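Local coordinates for protein alpha-tubulin N-acetyltransferase (Danio rerio, PDB 4H6U) that probably transfers an acetyl group from acetyl coenzyme A to a lysine of alpha-tubulin, as a member of the GNAT acetyltransferase family, at residues A[18-24]-A[74-80]; A[36-40]-A[127-133]; A[102-107]-A[175-181]. The protein carries 1 engineered substitution. All coordinates share one frame; numbering follows the deposited sequence.

Interaction 1 (A[18-24]-A[74-80]); sequences RISVLDS and HHLYLLK. With K (potassium ion), chain D.
Arg-18 and His-75 stand side by side on parallel strands 18-23 and 75-80 of the GNAT fold's mixed sheet; 18-23, outermost within the chain, pairs through Ile-19 and Ser-20 with an antiparallel strand of the second subunit. Arg-18 CG sits over one imidazole face, 3.5 Å from the ring centroid, a CH-pi contact. With CG anti to the backbone N (chi1 -179°), the arginine chain lies alongside the ring before its guanidinium reaches a salt bridge with Glu-48 of the second subunit. Tyr-77 OH rests over the opposite face, and in the ring plane His-75 NE2 donates to Ser-20 OG at 2.9 Å. Serine suits this place, since its small hydroxyl also bonds Glu-48 of that subunit. With an alanine at His-75, Ser-20 OG would probably lose this donor and a gap open between Arg-18 CG and Tyr-77 OH.

Backbone bonds position these groups: Ser-20 N gives to Leu-76 O at 2.8 Å. On the other face, Ile-19 and Val-21 lie against Leu-76 and Leu-78, which in turn meet Pro-16 and Phe-15 of the second subunit. Just past the strand, Ser-24 is the N-cap of helix 25-32, its OG bonded to Ser-27 N and Glu-136. Asp-23 OD1 comes within 2.9 Å of Lys-80 NZ, where a modelled potassium ion, a doubtful partner for an ammonium group, lies 2.6 Å away.

Interaction 2 (A[36-40]-A[127-133]); sequences PDPLP and TLQRHGY. With ACO (acetyl coenzyme *a), chain C.
Asp-37 reaches from the loop 36-40 toward Leu-128, His-131 and Tyr-133, which lie on the turn leading into helix 133-145, the GNAT pyrophosphate-binding loop, and on the helix's first residue. Its CG lies anti to the carbonyl carbon (chi1 -66°), which brings the carboxylate between two rings and nearly perpendicular to both. OD1 approaches the edge of His-131 at CD2 (3.7 Å), whereas OD2 comes within 2.9 Å of Tyr-133 OH and forms a salt bridge with Arg-30. The apolar branch of Leu-128 suits the aspartate's one aliphatic carbon, CD2 packing on Asp-37 CB at 3.8 Å.

His-131 is turned so that ND1 donates to Gln-129 O at 2.7 Å, with the acceptor in the ring plane, which fixes the imidazole and tightens the turn. On the cofactor side, Arg-130 N donates a hydrogen bond to O5A of acetyl coenzyme A, and the bent Arg-130 chain carries NE to the phosphate oxygen O9A (2.8 Å) and lays a guanidinium face over the adenine. Gly-132 N donates to O2A at 3.0 Å; its phi of 102° would press a side chain against the preceding carbonyl. Arg-30 also holds His-131 O, and its charge would probably offset that of Asp-37 on the side of the turn away from the phosphates.

Interaction 3 (A[102-107]-A[175-181]); sequences LFLLDQ and VPQVNNF
A glutamine side chain pairs here with strand backbone, tying the loop that leads into strand 181-182 to strand 102-105 of the two-stranded hairpin. Gln-177 OE1 accepts from Leu-105 N at 2.8 Å, and Gln-177 NE2 gives to Leu-105 O at 2.7 Å. Both bonds use in-plane lone pairs and are nearly straight, 176° and 168°, so the amide engages the peptide groups of the strand much as a neighbouring strand would. The glutamine chain bends at chi2 (-62°), which turns its amide alongside Leu-105. The second NE2 bond, to Val-175 O, comes from above that carbonyl's plane and ties the amide to its own loop.

At one end Leu-102 crosses Phe-181 at about a right angle, CD2 lying over the ring 3.6 Å from its centroid; a branched aliphatic end suits an aromatic face. At the other, Val-175 CG1 packs on Asp-106 O at 3.5 Å. Asn-179 OD1 accepts from Phe-181 N, an Asx turn that holds the amide, with ND2 on the strand side, where a water links it to Phe-103 N. A second water joins Asp-106 O and Pro-176 O. Together, the paired amide and the two waters give polar backbone atoms partners where these two segments have no strand pairing with each other.

How the interactions relate
Interactions 1 and 2 adjoin, their centres about 17 Å apart: Tyr-133 of the cofactor loop packs on both Ser-24 and Leu-79, with Ser-24 OG 3.5 Å from Tyr-133 CE1 and Leu-79 CD2 3.6 Å from Tyr-133 O. The parallel strands thus back the start of the helix whose preceding turn binds the pyrophosphate. Interaction 3 stands apart, its centre about 29 Å from that of interaction 1 and about 34 Å from that of interaction 2, on the opposite side of the chain's centre from the latter. The cofactor lies between these regions: 127-133 binds it directly, while the side chains of Leu-79 and Phe-181 come within about 7 and 8 Å of it.

Interaction 1 (A[18-24]-A[74-80])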
loop_
_atom_site.group_PDB
_atom_site.type_symbol
_atom_site.label_atom_id
_atom_site.label_comp_id
_atom_site.label_asym_id
_atom_site.label_seq_id
_atom_site.Cartn_x
_atom_site.Cartn_y
_atom_site.Cartn_z
ATOM N N ARG A 18 0.935 -1.635 -6.195
ATOM C CA ARG A 18 1.581 -1.076 -7.355
ATOM C C ARG A 18 2.138 0.276 -6.933
ATOM O O ARG A 18 1.440 1.073 -6.318
ATOM C CB ARG A 18 0.599 -1.048 -8.519
ATOM C CG ARG A 18 1.091 -0.527 -9.792
ATOM C CD ARG A 18 1.636 -1.653 -10.684
ATOM N NE ARG A 18 1.990 -1.080 -11.978
ATOM C CZ ARG A 18 2.959 -0.193 -12.177
ATOM N NH1 ARG A 18 3.703 0.243 -11.165
ATOM N NH2 ARG A 18 3.176 0.287 -13.402
ATOM N N ILE A 19 3.426 0.496 -7.186
ATOM C CA ILE A 19 4.085 1.729 -6.763
ATOM C C ILE A 19 4.907 2.319 -7.889
ATOM O O ILE A 19 5.698 1.624 -8.534
ATOM C CB ILE A 19 4.989 1.543 -5.552
ATOM C CG1 ILE A 19 4.247 0.827 -4.426
ATOM C CG2 ILE A 19 5.440 2.898 -5.033
ATOM C CD1 ILE A 19 5.038 0.767 -3.159
ATOM N N SER A 20 4.703 3.614 -8.088
ATOM C CA SER A 20 5.380 4.369 -9.116
ATOM C C SER A 20 6.020 5.639 -8.561
ATOM O O SER A 20 5.375 6.440 -7.857
ATOM C CB SER A 20 4.391 4.783 -10.206
ATOM O OG SER A 20 3.861 3.667 -10.865
ATOM N N VAL A 21 7.266 5.835 -8.948
ATOM C CA VAL A 21 7.991 7.059 -8.653
ATOM C C VAL A 21 8.244 7.776 -9.969
ATOM O O VAL A 21 8.771 7.190 -10.917
ATOM C CB VAL A 21 9.327 6.780 -7.979
ATOM C CG1 VAL A 21 9.966 8.088 -7.555
ATOM C CG2 VAL A 21 9.131 5.883 -6.768
ATOM N N LEU A 22 7.847 9.039 -10.008
ATOM C CA LEU A 22 8.042 9.886 -11.174
ATOM C C LEU A 22 8.742 11.162 -10.753
ATOM O O LEU A 22 8.484 11.698 -9.667
ATOM C CB LEU A 22 6.712 10.225 -11.835
ATOM C CG LEU A 22 5.583 10.707 -10.944
ATOM C CD1 LEU A 22 4.729 11.729 -11.677
ATOM C CD2 LEU A 22 4.730 9.526 -10.548
ATOM N N ASP A 23 9.543 11.706 -11.663
ATOM C CA ASP A 23 10.270 12.923 -11.384
ATOM C C ASP A 23 9.370 14.112 -11.669
ATOM O O ASP A 23 8.516 14.067 -12.559
ATOM C CB ASP A 23 11.546 12.986 -12.218
ATOM C CG ASP A 23 12.444 11.784 -12.012
ATOM O OD1 ASP A 23 12.399 11.215 -10.912
ATOM O OD2 ASP A 23 13.219 11.421 -12.926
ATOM N N SER A 24 9.562 15.174 -10.894
ATOM C CA SER A 24 8.801 16.373 -11.109
ATOM C C SER A 24 9.451 17.265 -12.153
ATOM O O SER A 24 10.645 17.580 -12.078
ATOM C CB SER A 24 8.620 17.153 -9.795
ATOM O OG SER A 24 7.947 18.387 -10.019
ATOM N N HIS A 74 -4.054 -1.524 -5.260
ATOM C CA HIS A 74 -3.986 -0.085 -5.089
ATOM C C HIS A 74 -2.708 0.409 -5.814
ATOM O O HIS A 74 -1.783 -0.365 -6.047
ATOM C CB HIS A 74 -3.954 0.275 -3.602
ATOM C CG HIS A 74 -5.173 -0.152 -2.847
ATOM N ND1 HIS A 74 -6.324 -0.595 -3.466
ATOM C CD2 HIS A 74 -5.407 -0.240 -1.516
ATOM C CE1 HIS A 74 -7.223 -0.908 -2.551
ATOM N NE2 HIS A 74 -6.689 -0.707 -1.361
ATOM N N HIS A 75 -2.722 1.659 -6.259
ATOM C CA HIS A 75 -1.582 2.236 -6.946
ATOM C C HIS A 75 -1.087 3.471 -6.164
ATOM O O HIS A 75 -1.842 4.398 -5.905
ATOM C CB HIS A 75 -1.975 2.614 -8.388
ATOM C CG HIS A 75 -0.808 2.722 -9.318
ATOM N ND1 HIS A 75 -0.854 2.270 -10.624
ATOM C CD2 HIS A 75 0.439 3.231 -9.138
ATOM C CE1 HIS A 75 0.321 2.474 -11.199
ATOM N NE2 HIS A 75 1.119 3.066 -10.325
ATOM N N LEU A 76 0.171 3.428 -5.741
ATOM C CA LEU A 76 0.772 4.524 -5.018
ATOM C C LEU A 76 1.717 5.296 -5.931
ATOM O O LEU A 76 2.648 4.701 -6.506
ATOM C CB LEU A 76 1.543 3.979 -3.830
ATOM C CG LEU A 76 2.237 5.024 -2.959
ATOM C CD1 LEU A 76 1.245 6.047 -2.400
ATOM C CD2 LEU A 76 2.952 4.292 -1.821
ATOM N N TYR A 77 1.474 6.598 -6.074
ATOM C CA TYR A 77 2.379 7.462 -6.852
ATOM C C TYR A 77 3.188 8.380 -5.935
ATOM O O TYR A 77 2.648 9.094 -5.070
ATOM C CB TYR A 77 1.604 8.335 -7.865
ATOM C CG TYR A 77 0.703 7.571 -8.801
ATOM C CD1 TYR A 77 1.145 7.199 -10.061
ATOM C CD2 TYR A 77 -0.579 7.188 -8.419
ATOM C CE1 TYR A 77 0.334 6.477 -10.922
ATOM C CE2 TYR A 77 -1.391 6.463 -9.274
ATOM C CZ TYR A 77 -0.932 6.106 -10.517
ATOM O OH TYR A 77 -1.744 5.398 -11.364
ATOM N N LEU A 78 4.489 8.377 -6.183
ATOM C CA LEU A 78 5.417 9.238 -5.459
ATOM C C LEU A 78 6.053 10.209 -6.453
ATOM O O LEU A 78 6.499 9.808 -7.539
ATOM C CB LEU A 78 6.512 8.418 -4.786
ATOM C CG LEU A 78 6.077 7.249 -3.882
ATOM C CD1 LEU A 78 7.290 6.636 -3.238
ATOM C CD2 LEU A 78 5.118 7.701 -2.819
ATOM N N LEU A 79 6.089 11.476 -6.054
ATOM C CA LEU A 79 6.672 12.556 -6.828
ATOM C C LEU A 79 8.033 12.895 -6.243
ATOM O O LEU A 79 8.111 13.292 -5.069
ATOM C CB LEU A 79 5.750 13.791 -6.815
ATOM C CG LEU A 79 6.093 14.961 -7.755
ATOM C CD1 LEU A 79 6.097 14.587 -9.256
ATOM C CD2 LEU A 79 5.110 16.094 -7.479
ATOM N N LYS A 80 9.078 12.711 -7.060
ATOM C CA LYS A 80 10.495 12.906 -6.678
ATOM C C LYS A 80 10.949 14.301 -7.141
ATOM O O LYS A 80 10.853 14.631 -8.336
ATOM C CB LYS A 80 11.394 11.776 -7.306
ATOM C CG LYS A 80 12.953 11.742 -6.969
ATOM C CD LYS A 80 13.657 10.296 -7.023
ATOM C CE LYS A 80 13.773 9.620 -8.414
ATOM N NZ LYS A 80 14.714 10.308 -9.362
HETATM K K K D . 15.009 8.654 -11.312
#

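Interaction 2 (A[36-40]-A[127-133])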
loop_
_atom_site.group_PDB
_atom_site.type_symbol
_atom_site.label_atom_id
_atom_site.label_comp_id
_atom_site.label_asym_id
_atom_site.label_seq_id
_atom_site.Cartn_x
_atom_site.Cartn_y
_atom_site.Cartn_z
ATOM N N PRO A 36 15.273 27.095 -7.327
ATOM C CA PRO A 36 14.717 25.808 -6.904
ATOM C C PRO A 36 13.898 25.981 -5.652
ATOM O O PRO A 36 14.144 26.901 -4.876
ATOM C CB PRO A 36 15.957 24.936 -6.624
ATOM C CG PRO A 36 17.169 25.868 -6.747
ATOM C CD PRO A 36 16.666 27.268 -6.877
ATOM N N ASP A 37 12.923 25.107 -5.454
ATOM C CA ASP A 37 12.173 25.141 -4.214
ATOM C C ASP A 37 13.030 24.571 -3.083
ATOM O O ASP A 37 13.784 23.620 -3.268
ATOM C CB ASP A 37 10.822 24.421 -4.355
ATOM C CG ASP A 37 9.877 25.141 -5.336
ATOM O OD1 ASP A 37 9.863 26.385 -5.351
ATOM O OD2 ASP A 37 9.167 24.471 -6.112
ATOM N N PRO A 38 12.940 25.195 -1.908
ATOM C CA PRO A 38 13.623 24.804 -0.668
ATOM C C PRO A 38 13.130 23.464 -0.110
ATOM O O PRO A 38 11.926 23.203 -0.030
ATOM C CB PRO A 38 13.271 25.951 0.286
ATOM C CG PRO A 38 11.984 26.484 -0.224
ATOM C CD PRO A 38 12.062 26.362 -1.707
ATOM N N LEU A 39 14.090 22.568 0.087
ATOM C CA LEU A 39 13.889 21.254 0.694
ATOM C C LEU A 39 13.916 21.301 2.233
ATOM O O LEU A 39 14.727 21.992 2.840
ATOM C CB LEU A 39 14.943 20.286 0.167
ATOM C CG LEU A 39 14.770 20.046 -1.335
ATOM C CD1 LEU A 39 15.841 19.087 -1.867
ATOM C CD2 LEU A 39 13.359 19.521 -1.639
ATOM N N PRO A 40 12.948 20.647 2.870
ATOM C CA PRO A 40 13.013 20.601 4.335
ATOM C C PRO A 40 14.028 19.559 4.771
ATOM O O PRO A 40 14.651 18.931 3.913
ATOM C CB PRO A 40 11.612 20.144 4.728
ATOM C CG PRO A 40 11.211 19.242 3.555
ATOM C CD PRO A 40 11.809 19.880 2.328
ATOM N N THR A 127 5.888 22.257 3.825
ATOM C CA THR A 127 6.531 23.497 3.365
ATOM C C THR A 127 6.434 23.676 1.829
ATOM O O THR A 127 6.723 24.747 1.302
ATOM C CB THR A 127 8.039 23.547 3.789
ATOM O OG1 THR A 127 8.676 22.331 3.404
ATOM C CG2 THR A 127 8.195 23.679 5.267
ATOM N N LEU A 128 6.029 22.634 1.110
ATOM C CA LEU A 128 5.966 22.705 -0.339
ATOM C C LEU A 128 4.570 22.589 -0.905
ATOM O O LEU A 128 4.404 22.448 -2.117
ATOM C CB LEU A 128 6.824 21.610 -0.948
ATOM C CG LEU A 128 8.328 21.795 -0.750
ATOM C CD1 LEU A 128 9.074 20.609 -1.327
ATOM C CD2 LEU A 128 8.777 23.086 -1.412
ATOM N N GLN A 129 3.567 22.605 -0.036
ATOM C CA GLN A 129 2.188 22.685 -0.492
ATOM C C GLN A 129 1.999 24.029 -1.210
ATOM O O GLN A 129 2.754 24.969 -0.980
ATOM C CB GLN A 129 1.224 22.559 0.697
ATOM C CG GLN A 129 0.878 21.128 1.067
ATOM C CD GLN A 129 0.402 20.958 2.533
ATOM O OE1 GLN A 129 -0.219 21.851 3.098
ATOM N NE2 GLN A 129 0.695 19.799 3.136
ATOM N N ARG A 130 1.020 24.103 -2.106
ATOM C CA ARG A 130 0.695 25.343 -2.821
ATOM C C ARG A 130 1.826 25.811 -3.734
ATOM O O ARG A 130 2.006 27.015 -3.937
ATOM C CB ARG A 130 0.340 26.451 -1.825
ATOM C CG ARG A 130 -1.101 26.351 -1.322
ATOM C CD ARG A 130 -1.582 27.668 -0.738
ATOM N NE ARG A 130 -3.007 27.862 -0.970
ATOM C CZ ARG A 130 -3.875 28.394 -0.102
ATOM N NH1 ARG A 130 -3.501 28.818 1.094
ATOM N NH2 ARG A 130 -5.143 28.520 -0.452
ATOM N N HIS A 131 2.605 24.862 -4.243
ATOM C CA HIS A 131 3.647 25.146 -5.221
ATOM C C HIS A 131 3.343 24.436 -6.559
ATOM O O HIS A 131 4.134 24.468 -7.479
ATOM C CB HIS A 131 5.000 24.697 -4.707
ATOM C CG HIS A 131 5.553 25.563 -3.619
ATOM N ND1 HIS A 131 4.931 25.717 -2.397
ATOM C CD2 HIS A 131 6.668 26.331 -3.574
ATOM C CE1 HIS A 131 5.651 26.526 -1.638
ATOM N NE2 HIS A 131 6.702 26.923 -2.333
ATOM N N GLY A 132 2.224 23.729 -6.627
ATOM C CA GLY A 132 1.774 23.093 -7.842
ATOM C C GLY A 132 2.054 21.598 -7.875
ATOM O O GLY A 132 1.696 20.927 -8.843
ATOM N N TYR A 133 2.669 21.080 -6.809
ATOM C CA TYR A 133 3.091 19.676 -6.733
ATOM C C TYR A 133 1.892 18.722 -6.689
ATOM O O TYR A 133 1.854 17.742 -7.430
ATOM C CB TYR A 133 4.020 19.464 -5.515
ATOM C CG TYR A 133 5.405 20.018 -5.719
ATOM C CD1 TYR A 133 6.162 19.634 -6.805
ATOM C CD2 TYR A 133 5.937 20.956 -4.862
ATOM C CE1 TYR A 133 7.419 20.143 -7.003
ATOM C CE2 TYR A 133 7.195 21.484 -5.070
ATOM C CZ TYR A 133 7.925 21.075 -6.147
ATOM O OH TYR A 133 9.181 21.563 -6.382
HETATM N N1A ACO C . -5.597 25.783 2.551
HETATM C C2A ACO C . -6.544 25.681 1.553
HETATM N N3A ACO C . -6.396 25.123 0.369
HETATM C C4A ACO C . -5.113 24.628 0.102
HETATM C C5A ACO C . -4.043 24.694 1.017
HETATM C C6A ACO C . -4.348 25.303 2.284
HETATM N N6A ACO C . -3.452 25.448 3.292
HETATM N N7A ACO C . -2.897 24.096 0.412
HETATM C C8A ACO C . -3.291 23.711 -0.858
HETATM N N9A ACO C . -4.646 24.046 -1.052
HETATM C C1B ACO C . -5.536 23.868 -2.176
HETATM C C2B ACO C . -6.155 25.172 -2.657
HETATM O O2B ACO C . -7.285 24.951 -3.454
HETATM C C3B ACO C . -4.961 25.632 -3.600
HETATM O O3B ACO C . -5.315 26.504 -4.501
HETATM P P3B ACO C . -5.003 28.247 -4.009
HETATM O O7A ACO C . -5.473 28.839 -5.304
HETATM O O8A ACO C . -5.946 28.327 -2.833
HETATM O O9A ACO C . -3.539 28.257 -3.703
HETATM C C4B ACO C . -4.557 24.332 -4.237
HETATM O O4B ACO C . -4.825 23.291 -3.246
HETATM C C5B ACO C . -3.084 24.413 -4.639
HETATM O O5B ACO C . -2.756 23.598 -5.701
HETATM P P1A ACO C . -1.376 22.675 -5.559
HETATM O O1A ACO C . -1.306 21.948 -6.853
HETATM O O2A ACO C . -0.239 23.513 -5.011
HETATM O O3A ACO C . -1.783 21.550 -4.402
HETATM P P2A ACO C . -0.781 21.081 -3.293
HETATM O O4A ACO C . 0.490 20.504 -3.817
HETATM O O5A ACO C . -0.770 21.897 -2.049
HETATM O O6A ACO C . -1.563 19.503 -2.789
HETATM C CBP ACO C . -2.985 18.626 -1.118
HETATM C CCP ACO C . -2.876 19.483 -2.374
HETATM C CDP ACO C . -4.421 18.578 -0.573
HETATM C CEP ACO C . -2.458 17.186 -1.405
HETATM C CAP ACO C . -2.024 19.289 -0.080
HETATM O OAP ACO C . -2.369 20.610 0.279
HETATM C C9P ACO C . -1.712 18.363 1.132
HETATM O O9P ACO C . -0.944 17.445 0.965
HETATM N N8P ACO C . -2.194 18.339 2.399
HETATM C C7P ACO C . -3.097 19.142 3.070
HETATM C C6P ACO C . -3.672 18.406 4.380
HETATM C C5P ACO C . -3.983 16.861 4.290
HETATM O O5P ACO C . -3.864 16.117 5.278
HETATM N N4P ACO C . -4.422 16.310 3.040
HETATM C C3P ACO C . -4.797 14.855 2.775
HETATM C C2P ACO C . -5.929 14.529 1.709
HETATM S S1P ACO C . -7.512 13.483 2.184
HETATM C C ACO C . -7.284 11.882 1.401
HETATM O O ACO C . -6.182 11.575 1.137
HETATM C CH3 ACO C . -8.378 11.408 0.472
#

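Interaction 3 (A[102-107]-A[175-181])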
loop_
_atom_site.group_PDB
_atom_site.type_symbol
_atom_site.label_atom_id
_atom_site.label_comp_id
_atom_site.label_asym_id
_atom_site.label_seq_id
_atom_site.Cartn_x
_atom_site.Cartn_y
_atom_site.Cartn_z
ATOM N N LEU A 102 -18.385 0.174 -3.916
ATOM C CA LEU A 102 -19.142 1.108 -3.080
ATOM C C LEU A 102 -20.636 0.970 -3.318
ATOM O O LEU A 102 -21.085 0.710 -4.440
ATOM C CB LEU A 102 -18.740 2.547 -3.365
ATOM C CG LEU A 102 -17.323 2.967 -3.023
ATOM C CD1 LEU A 102 -17.110 4.402 -3.466
ATOM C CD2 LEU A 102 -17.039 2.817 -1.549
ATOM N N PHE A 103 -21.398 1.147 -2.245
ATOM C CA PHE A 103 -22.855 1.252 -2.324
ATOM C C PHE A 103 -23.211 2.706 -2.204
ATOM O O PHE A 103 -23.135 3.288 -1.123
ATOM C CB PHE A 103 -23.505 0.470 -1.191
ATOM C CG PHE A 103 -23.260 -0.981 -1.280
ATOM C CD1 PHE A 103 -24.226 -1.821 -1.804
ATOM C CD2 PHE A 103 -22.034 -1.517 -0.893
ATOM C CE1 PHE A 103 -24.004 -3.197 -1.904
ATOM C CE2 PHE A 103 -21.797 -2.900 -0.993
ATOM C CZ PHE A 103 -22.787 -3.734 -1.499
ATOM N N LEU A 104 -23.563 3.313 -3.317
ATOM C CA LEU A 104 -23.725 4.755 -3.325
ATOM C C LEU A 104 -25.173 5.145 -3.492
ATOM O O LEU A 104 -25.975 4.370 -3.991
ATOM C CB LEU A 104 -22.954 5.358 -4.484
ATOM C CG LEU A 104 -21.438 5.251 -4.501
ATOM C CD1 LEU A 104 -20.936 5.815 -5.833
ATOM C CD2 LEU A 104 -20.785 5.962 -3.316
ATOM N N LEU A 105 -25.487 6.370 -3.096
ATOM C CA LEU A 105 -26.774 6.973 -3.379
ATOM C C LEU A 105 -26.625 7.907 -4.565
ATOM O O LEU A 105 -25.617 8.585 -4.688
ATOM C CB LEU A 105 -27.272 7.760 -2.158
ATOM C CG LEU A 105 -27.409 6.948 -0.868
ATOM C CD1 LEU A 105 -27.936 7.830 0.240
ATOM C CD2 LEU A 105 -28.322 5.737 -1.090
ATOM N N ASP A 106 -27.598 7.944 -5.460
ATOM C CA ASP A 106 -27.491 8.889 -6.561
ATOM C C ASP A 106 -28.193 10.218 -6.259
ATOM O O ASP A 106 -28.429 10.531 -5.112
ATOM C CB ASP A 106 -27.978 8.277 -7.856
ATOM C CG ASP A 106 -29.442 8.012 -7.860
ATOM O OD1 ASP A 106 -30.211 8.740 -7.200
ATOM O OD2 ASP A 106 -29.836 7.101 -8.605
ATOM N N GLN A 107 -28.446 11.037 -7.272
ATOM C CA GLN A 107 -28.991 12.366 -7.033
ATOM C C GLN A 107 -30.405 12.340 -6.501
ATOM O O GLN A 107 -30.817 13.299 -5.874
ATOM C CB GLN A 107 -28.957 13.190 -8.316
ATOM C CG GLN A 107 -27.524 13.479 -8.755
ATOM C CD GLN A 107 -27.302 13.411 -10.242
ATOM O OE1 GLN A 107 -27.627 12.420 -10.895
ATOM N NE2 GLN A 107 -26.724 14.473 -10.790
ATOM N N VAL A 175 -22.854 14.907 -4.324
ATOM C CA VAL A 175 -24.055 14.134 -4.176
ATOM C C VAL A 175 -23.946 13.427 -2.853
ATOM O O VAL A 175 -23.128 12.518 -2.691
ATOM C CB VAL A 175 -24.206 13.133 -5.282
ATOM C CG1 VAL A 175 -25.507 12.383 -5.120
ATOM C CG2 VAL A 175 -24.144 13.840 -6.643
ATOM N N PRO A 176 -24.763 13.862 -1.891
ATOM C CA PRO A 176 -24.643 13.413 -0.499
ATOM C C PRO A 176 -24.649 11.918 -0.395
ATOM O O PRO A 176 -25.403 11.250 -1.085
ATOM C CB PRO A 176 -25.879 13.996 0.178
ATOM C CG PRO A 176 -26.282 15.140 -0.679
ATOM C CD PRO A 176 -25.908 14.766 -2.083
ATOM N N GLN A 177 -23.747 11.414 0.428
ATOM C CA GLN A 177 -23.610 9.995 0.701
ATOM C C GLN A 177 -23.664 9.759 2.187
ATOM O O GLN A 177 -23.597 10.698 2.965
ATOM C CB GLN A 177 -22.270 9.493 0.172
ATOM C CG GLN A 177 -22.088 9.726 -1.276
ATOM C CD GLN A 177 -23.124 8.996 -2.088
ATOM O OE1 GLN A 177 -23.488 7.866 -1.761
ATOM N NE2 GLN A 177 -23.567 9.607 -3.183
ATOM N N VAL A 178 -23.778 8.506 2.594
ATOM C CA VAL A 178 -23.722 8.187 4.020
ATOM C C VAL A 178 -22.557 7.258 4.327
ATOM O O VAL A 178 -22.375 6.846 5.456
ATOM C CB VAL A 178 -25.023 7.532 4.521
ATOM C CG1 VAL A 178 -26.171 8.520 4.420
ATOM C CG2 VAL A 178 -25.305 6.223 3.736
ATOM N N ASN A 179 -21.733 6.974 3.338
ATOM C CA ASN A 179 -20.656 6.021 3.522
ATOM C C ASN A 179 -19.233 6.607 3.542
ATOM O O ASN A 179 -18.279 5.864 3.298
ATOM C CB ASN A 179 -20.727 4.986 2.411
ATOM C CG ASN A 179 -20.238 5.533 1.107
ATOM O OD1 ASN A 179 -20.050 6.751 0.949
ATOM N ND2 ASN A 179 -20.027 4.645 0.147
ATOM N N ASN A 180 -19.075 7.905 3.830
ATOM C CA ASN A 180 -17.728 8.519 3.967
ATOM C C ASN A 180 -16.950 8.797 2.685
ATOM O O ASN A 180 -15.819 9.284 2.751
ATOM C CB ASN A 180 -16.815 7.661 4.843
ATOM C CG ASN A 180 -17.276 7.590 6.266
ATOM O OD1 ASN A 180 -17.239 6.523 6.876
ATOM N ND2 ASN A 180 -17.702 8.720 6.822
ATOM N N PHE A 181 -17.516 8.436 1.546
ATOM C CA PHE A 181 -16.908 8.756 0.265
ATOM C C PHE A 181 -17.648 9.940 -0.295
ATOM O O PHE A 181 -18.836 10.153 -0.017
ATOM C CB PHE A 181 -16.958 7.571 -0.717
ATOM C CG PHE A 181 -15.954 6.497 -0.423
ATOM C CD1 PHE A 181 -16.159 5.607 0.602
ATOM C CD2 PHE A 181 -14.791 6.397 -1.161
ATOM C CE1 PHE A 181 -15.221 4.599 0.869
ATOM C CE2 PHE A 181 -13.868 5.422 -0.891
ATOM C CZ PHE A 181 -14.081 4.519 0.111
HETATM O O HOH W 1 -20.081 1.456 0.365
HETATM O O HOH W 2 -27.919 11.246 -2.551
#